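Local coordinates for protein UDP-N-acetylglucosamine 3-dehydrogenase (Acidithiobacillus ferrooxidans, PDB 7BVJ) that catalyses the NAD(+)-dependent oxidation of the 3-position of UDP-N-acetylglucosamine to a ketone, a step in building a diamino-sugar variant of lipid A, at residues Met1-His13 / Tyr22-Glu34. Sequence-based numbering, arbitrary orientation.
Sequences MIHMRTGVIGVGH and YAAISQLAGVFDE. With NAD (nicotinamide-adenine-dinucleotide), chain E.
The Tyr-22 ring meets Thr-6 and Val-8 obliquely, with Thr-6 CB 3.5 Å from Tyr-22 CD1 and Val-8 CG2 3.7 Å from Tyr-22 CD2. Ser-26 OG lies at the edge of this ring, in its plane. The Phe-32 ring takes Ile-9 CG2 at its edge and the adenine of NAD obliquely. These contacts belong to the first beta-alpha-beta unit of the Rossmann fold. Helix 13-25 joins the parallel strands 5-9 and 27-32 and packs on the sheet face that carries Thr-6 and Val-8. Tyr-22 OH is hydrogen-bonded to Ser-65 OG on strand 63-66. With an alanine here, the space beside Thr-6 and Val-8 would probably be left unfilled and Ser-65 OG would lose its phenol partner.

Thr-6 OG1, set between backbone N and carbonyl carbon (chi1 59°), donates to Ser-26 OG at 2.8 Å. Ser-26 OG in turn donates a hydrogen bond to Tyr-22 O, tying the helix end to the strand. Further along, Gly-10 N bonds Phe-32 O almost straight, at 2.7 Å. The side chains of Val-11 and Val-31 cross at about a right angle, with Val-11 CG1 3.6 Å from Val-31 CG1.

The glycine-rich turn of Gly-10 and Gly-12 leads to NAD, where a side chain on Gly-12 would strike O5B. The Asp-33 carboxylate faces ribose hydroxyls O2B and O3B; the modelled bonds are very short, their lengths doubtful. Asp-33 OD2 also accepts a hydrogen bond from Val-11 N on its anti lone pair, at 2.8 Å.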
loop_
_atom_site.group_PDB
_atom_site.type_symbol
_atom_site.label_atom_id
_atom_site.label_comp_id
_atom_site.label_asym_id
_atom_site.label_seq_id
_atom_site.Cartn_x
_atom_site.Cartn_y
_atom_site.Cartn_z
ATOM N N MET A 1 -4.278 -23.521 -2.040
ATOM C CA MET A 1 -3.161 -23.445 -2.975
ATOM C C MET A 1 -3.650 -23.334 -4.413
ATOM O O MET A 1 -4.393 -24.199 -4.897
ATOM C CB MET A 1 -2.249 -24.663 -2.836
ATOM C CG MET A 1 -1.031 -24.615 -3.750
ATOM S SD MET A 1 0.513 -24.753 -2.829
ATOM C CE MET A 1 0.445 -26.464 -2.283
ATOM N N ILE A 2 -3.217 -22.266 -5.091
ATOM C CA ILE A 2 -3.622 -21.962 -6.458
ATOM C C ILE A 2 -2.653 -22.627 -7.426
ATOM O O ILE A 2 -1.448 -22.717 -7.163
ATOM C CB ILE A 2 -3.684 -20.439 -6.662
ATOM C CG1 ILE A 2 -4.542 -19.821 -5.552
ATOM C CG2 ILE A 2 -4.253 -20.080 -8.029
ATOM C CD1 ILE A 2 -4.108 -18.451 -5.136
ATOM N N HIS A 3 -3.175 -23.117 -8.547
ATOM C CA HIS A 3 -2.330 -23.738 -9.560
ATOM C C HIS A 3 -1.932 -22.639 -10.531
ATOM O O HIS A 3 -2.642 -22.322 -11.486
ATOM C CB HIS A 3 -3.040 -24.900 -10.238
ATOM C CG HIS A 3 -3.354 -26.018 -9.297
ATOM N ND1 HIS A 3 -2.382 -26.659 -8.558
ATOM C CD2 HIS A 3 -4.532 -26.580 -8.937
ATOM C CE1 HIS A 3 -2.945 -27.587 -7.806
ATOM N NE2 HIS A 3 -4.250 -27.555 -8.012
ATOM N N MET A 4 -0.772 -22.048 -10.266
ATOM C CA MET A 4 -0.297 -20.899 -11.012
ATOM C C MET A 4 1.226 -20.882 -10.977
ATOM O O MET A 4 1.826 -21.128 -9.925
ATOM C CB MET A 4 -0.857 -19.613 -10.412
ATOM C CG MET A 4 -0.445 -18.377 -11.143
ATOM S SD MET A 4 -1.751 -17.884 -12.248
ATOM C CE MET A 4 -2.708 -16.925 -11.093
ATOM N N ARG A 5 1.844 -20.583 -12.122
ATOM C CA ARG A 5 3.291 -20.405 -12.188
ATOM C C ARG A 5 3.633 -18.957 -11.840
ATOM O O ARG A 5 3.209 -18.019 -12.535
ATOM C CB ARG A 5 3.825 -20.775 -13.570
ATOM C CG ARG A 5 3.791 -22.264 -13.854
ATOM C CD ARG A 5 4.106 -22.509 -15.312
ATOM N NE ARG A 5 3.273 -21.701 -16.195
ATOM C CZ ARG A 5 3.700 -21.152 -17.328
ATOM N NH1 ARG A 5 4.962 -21.318 -17.709
ATOM N NH2 ARG A 5 2.873 -20.435 -18.075
ATOM N N THR A 6 4.408 -18.782 -10.768
ATOM C CA THR A 6 4.645 -17.471 -10.186
ATOM C C THR A 6 6.139 -17.195 -10.055
ATOM O O THR A 6 6.974 -18.105 -10.010
ATOM C CB THR A 6 3.976 -17.340 -8.812
ATOM O OG1 THR A 6 4.484 -18.352 -7.928
ATOM C CG2 THR A 6 2.459 -17.477 -8.931
ATOM N N GLY A 7 6.465 -15.900 -10.015
ATOM C CA GLY A 7 7.831 -15.454 -9.824
ATOM C C GLY A 7 7.880 -14.103 -9.136
ATOM O O GLY A 7 6.872 -13.405 -8.998
ATOM N N VAL A 8 9.079 -13.744 -8.688
ATOM C CA VAL A 8 9.336 -12.436 -8.101
ATOM C C VAL A 8 10.535 -11.824 -8.804
ATOM O O VAL A 8 11.574 -12.471 -8.961
ATOM C CB VAL A 8 9.572 -12.501 -6.577
ATOM C CG1 VAL A 8 9.816 -11.100 -6.016
ATOM C CG2 VAL A 8 8.368 -13.132 -5.861
ATOM N N ILE A 9 10.375 -10.588 -9.250
ATOM C CA ILE A 9 11.431 -9.796 -9.864
ATOM C C ILE A 9 11.852 -8.765 -8.829
ATOM O O ILE A 9 11.085 -7.846 -8.514
ATOM C CB ILE A 9 10.948 -9.123 -11.152
ATOM C CG1 ILE A 9 10.514 -10.194 -12.167
ATOM C CG2 ILE A 9 12.018 -8.139 -11.670
ATOM C CD1 ILE A 9 9.757 -9.641 -13.362
ATOM N N GLY A 10 13.040 -8.949 -8.260
ATOM C CA GLY A 10 13.511 -8.091 -7.192
ATOM C C GLY A 10 13.280 -8.734 -5.841
ATOM O O GLY A 10 12.164 -8.682 -5.322
ATOM N N VAL A 11 14.318 -9.335 -5.266
ATOM C CA VAL A 11 14.188 -10.099 -4.032
ATOM C C VAL A 11 15.067 -9.542 -2.920
ATOM O O VAL A 11 15.667 -10.295 -2.149
ATOM C CB VAL A 11 14.457 -11.594 -4.258
ATOM C CG1 VAL A 11 13.198 -12.246 -4.827
ATOM C CG2 VAL A 11 15.655 -11.791 -5.179
ATOM N N GLY A 12 15.150 -8.225 -2.819
ATOM C CA GLY A 12 15.704 -7.640 -1.614
ATOM C C GLY A 12 14.833 -7.898 -0.396
ATOM O O GLY A 12 14.173 -8.941 -0.313
ATOM N N HIS A 13 14.898 -7.000 0.572
ATOM C CA HIS A 13 14.200 -7.168 1.871
ATOM C C HIS A 13 12.743 -7.619 1.757
ATOM O O HIS A 13 12.414 -8.626 2.301
ATOM C CB HIS A 13 14.263 -5.898 2.710
ATOM C CG HIS A 13 13.720 -6.113 4.071
ATOM N ND1 HIS A 13 14.487 -6.579 5.087
ATOM C CD2 HIS A 13 12.491 -5.935 4.573
ATOM C CE1 HIS A 13 13.770 -6.642 6.171
ATOM N NE2 HIS A 13 12.550 -6.246 5.886
ATOM N N TYR A 22 4.582 -16.764 -2.248
ATOM C CA TYR A 22 4.275 -17.476 -3.485
ATOM C C TYR A 22 4.665 -18.940 -3.379
ATOM O O TYR A 22 3.948 -19.817 -3.879
ATOM C CB TYR A 22 4.979 -16.838 -4.674
ATOM C CG TYR A 22 4.342 -15.573 -5.230
ATOM C CD1 TYR A 22 3.128 -15.615 -5.906
ATOM C CD2 TYR A 22 4.995 -14.353 -5.134
ATOM C CE1 TYR A 22 2.569 -14.470 -6.447
ATOM C CE2 TYR A 22 4.440 -13.202 -5.657
ATOM C CZ TYR A 22 3.230 -13.266 -6.315
ATOM O OH TYR A 22 2.675 -12.120 -6.832
ATOM N N ALA A 23 5.796 -19.228 -2.731
ATOM C CA ALA A 23 6.211 -20.618 -2.572
ATOM C C ALA A 23 5.224 -21.399 -1.718
ATOM O O ALA A 23 5.018 -22.601 -1.947
ATOM C CB ALA A 23 7.606 -20.691 -1.954
ATOM N N ALA A 24 4.603 -20.736 -0.738
ATOM C CA ALA A 24 3.634 -21.448 0.087
ATOM C C ALA A 24 2.296 -21.679 -0.620
ATOM O O ALA A 24 1.624 -22.676 -0.337
ATOM C CB ALA A 24 3.401 -20.698 1.399
ATOM N N ILE A 25 1.863 -20.797 -1.521
ATOM C CA ILE A 25 0.489 -20.887 -2.012
ATOM C C ILE A 25 0.374 -21.127 -3.513
ATOM O O ILE A 25 -0.744 -21.108 -4.041
ATOM C CB ILE A 25 -0.316 -19.634 -1.628
ATOM C CG1 ILE A 25 0.108 -18.461 -2.512
ATOM C CG2 ILE A 25 -0.148 -19.340 -0.153
ATOM C CD1 ILE A 25 -0.593 -17.202 -2.143
ATOM N N SER A 26 1.473 -21.343 -4.222
ATOM C CA SER A 26 1.432 -21.496 -5.677
ATOM C C SER A 26 2.670 -22.273 -6.092
ATOM O O SER A 26 3.395 -22.805 -5.246
ATOM C CB SER A 26 1.349 -20.135 -6.387
ATOM O OG SER A 26 2.559 -19.373 -6.241
ATOM N N GLN A 27 2.916 -22.324 -7.401
ATOM C CA GLN A 27 4.060 -23.045 -7.966
ATOM C C GLN A 27 5.127 -22.007 -8.317
ATOM O O GLN A 27 5.181 -21.483 -9.435
ATOM C CB GLN A 27 3.636 -23.874 -9.173
ATOM C CG GLN A 27 2.797 -25.103 -8.813
ATOM C CD GLN A 27 1.354 -24.750 -8.467
ATOM O OE1 GLN A 27 0.632 -24.188 -9.285
ATOM N NE2 GLN A 27 0.934 -25.081 -7.249
ATOM N N LEU A 28 5.957 -21.686 -7.334
ATOM C CA LEU A 28 7.004 -20.680 -7.516
ATOM C C LEU A 28 8.087 -21.241 -8.428
ATOM O O LEU A 28 8.839 -22.129 -8.024
ATOM C CB LEU A 28 7.589 -20.277 -6.168
ATOM C CG LEU A 28 8.723 -19.230 -6.145
ATOM C CD1 LEU A 28 8.255 -17.837 -6.538
ATOM C CD2 LEU A 28 9.410 -19.180 -4.779
ATOM N N ALA A 29 8.156 -20.744 -9.664
ATOM C CA ALA A 29 9.265 -21.110 -10.535
ATOM C C ALA A 29 10.585 -20.572 -9.995
ATOM O O ALA A 29 11.595 -21.283 -9.991
ATOM C CB ALA A 29 9.022 -20.587 -11.951
ATOM N N GLY A 30 10.602 -19.326 -9.529
ATOM C CA GLY A 30 11.835 -18.773 -9.001
ATOM C C GLY A 30 11.822 -17.251 -9.006
ATOM O O GLY A 30 10.767 -16.617 -9.043
ATOM N N VAL A 31 13.032 -16.692 -8.975
ATOM C CA VAL A 31 13.254 -15.287 -8.682
ATOM C C VAL A 31 14.338 -14.739 -9.606
ATOM O O VAL A 31 15.162 -15.480 -10.154
ATOM C CB VAL A 31 13.646 -15.101 -7.197
ATOM C CG1 VAL A 31 12.462 -15.450 -6.267
ATOM C CG2 VAL A 31 14.836 -15.980 -6.866
ATOM N N PHE A 32 14.302 -13.424 -9.809
ATOM C CA PHE A 32 15.353 -12.709 -10.512
ATOM C C PHE A 32 15.670 -11.437 -9.746
ATOM O O PHE A 32 14.766 -10.735 -9.289
ATOM C CB PHE A 32 14.980 -12.332 -11.958
ATOM C CG PHE A 32 16.012 -11.437 -12.622
ATOM C CD1 PHE A 32 17.177 -11.983 -13.155
ATOM C CD2 PHE A 32 15.846 -10.055 -12.653
ATOM C CE1 PHE A 32 18.152 -11.173 -13.734
ATOM C CE2 PHE A 32 16.822 -9.226 -13.228
ATOM C CZ PHE A 32 17.972 -9.797 -13.780
ATOM N N ASP A 33 16.957 -11.135 -9.634
ATOM C CA ASP A 33 17.439 -9.905 -9.030
ATOM C C ASP A 33 18.675 -9.467 -9.808
ATOM O O ASP A 33 19.387 -10.298 -10.386
ATOM C CB ASP A 33 17.741 -10.104 -7.532
ATOM C CG ASP A 33 17.853 -8.787 -6.773
ATOM O OD1 ASP A 33 18.846 -8.057 -6.990
ATOM O OD2 ASP A 33 16.945 -8.481 -5.964
ATOM N N GLU A 34 18.900 -8.153 -9.872
ATOM C CA GLU A 34 20.085 -7.670 -10.578
ATOM C C GLU A 34 21.357 -8.101 -9.861
ATOM O O GLU A 34 22.404 -8.253 -10.493
ATOM C CB GLU A 34 20.036 -6.146 -10.756
ATOM C CG GLU A 34 20.239 -5.350 -9.478
ATOM C CD GLU A 34 20.771 -3.934 -9.701
ATOM O OE1 GLU A 34 20.386 -3.267 -10.694
ATOM O OE2 GLU A 34 21.586 -3.487 -8.861
HETATM P PA NAD E . 15.679 -3.265 -1.410
HETATM O O1A NAD E . 16.594 -2.462 -2.266
HETATM O O2A NAD E . 15.970 -4.077 -0.174
HETATM O O5B NAD E . 15.279 -4.529 -2.550
HETATM C C5B NAD E . 15.555 -4.031 -3.837
HETATM C C4B NAD E . 15.937 -5.197 -4.754
HETATM O O4B NAD E . 15.716 -4.844 -6.098
HETATM C C3B NAD E . 17.448 -5.405 -4.575
HETATM O O3B NAD E . 17.560 -6.760 -4.330
HETATM C C2B NAD E . 18.030 -5.010 -5.943
HETATM O O2B NAD E . 19.130 -5.838 -6.308
HETATM C C1B NAD E . 16.835 -5.345 -6.835
HETATM N N9A NAD E . 16.802 -4.613 -8.095
HETATM C C8A NAD E . 17.108 -3.301 -8.387
HETATM N N7A NAD E . 16.911 -2.991 -9.666
HETATM C C5A NAD E . 16.450 -4.153 -10.245
HETATM C C6A NAD E . 16.065 -4.472 -11.573
HETATM N N6A NAD E . 16.128 -3.510 -12.559
HETATM N N1A NAD E . 15.642 -5.735 -11.869
HETATM C C2A NAD E . 15.619 -6.640 -10.833
HETATM N N3A NAD E . 15.945 -6.476 -9.532
HETATM C C4A NAD E . 16.370 -5.196 -9.277
HETATM O O3 NAD E . 14.326 -2.508 -0.938
HETATM P PN NAD E . 13.049 -3.352 -0.462
HETATM O O1N NAD E . 12.780 -4.758 -0.932
HETATM O O2N NAD E . 12.832 -2.734 0.878
HETATM O O5D NAD E . 11.670 -2.537 -1.273
#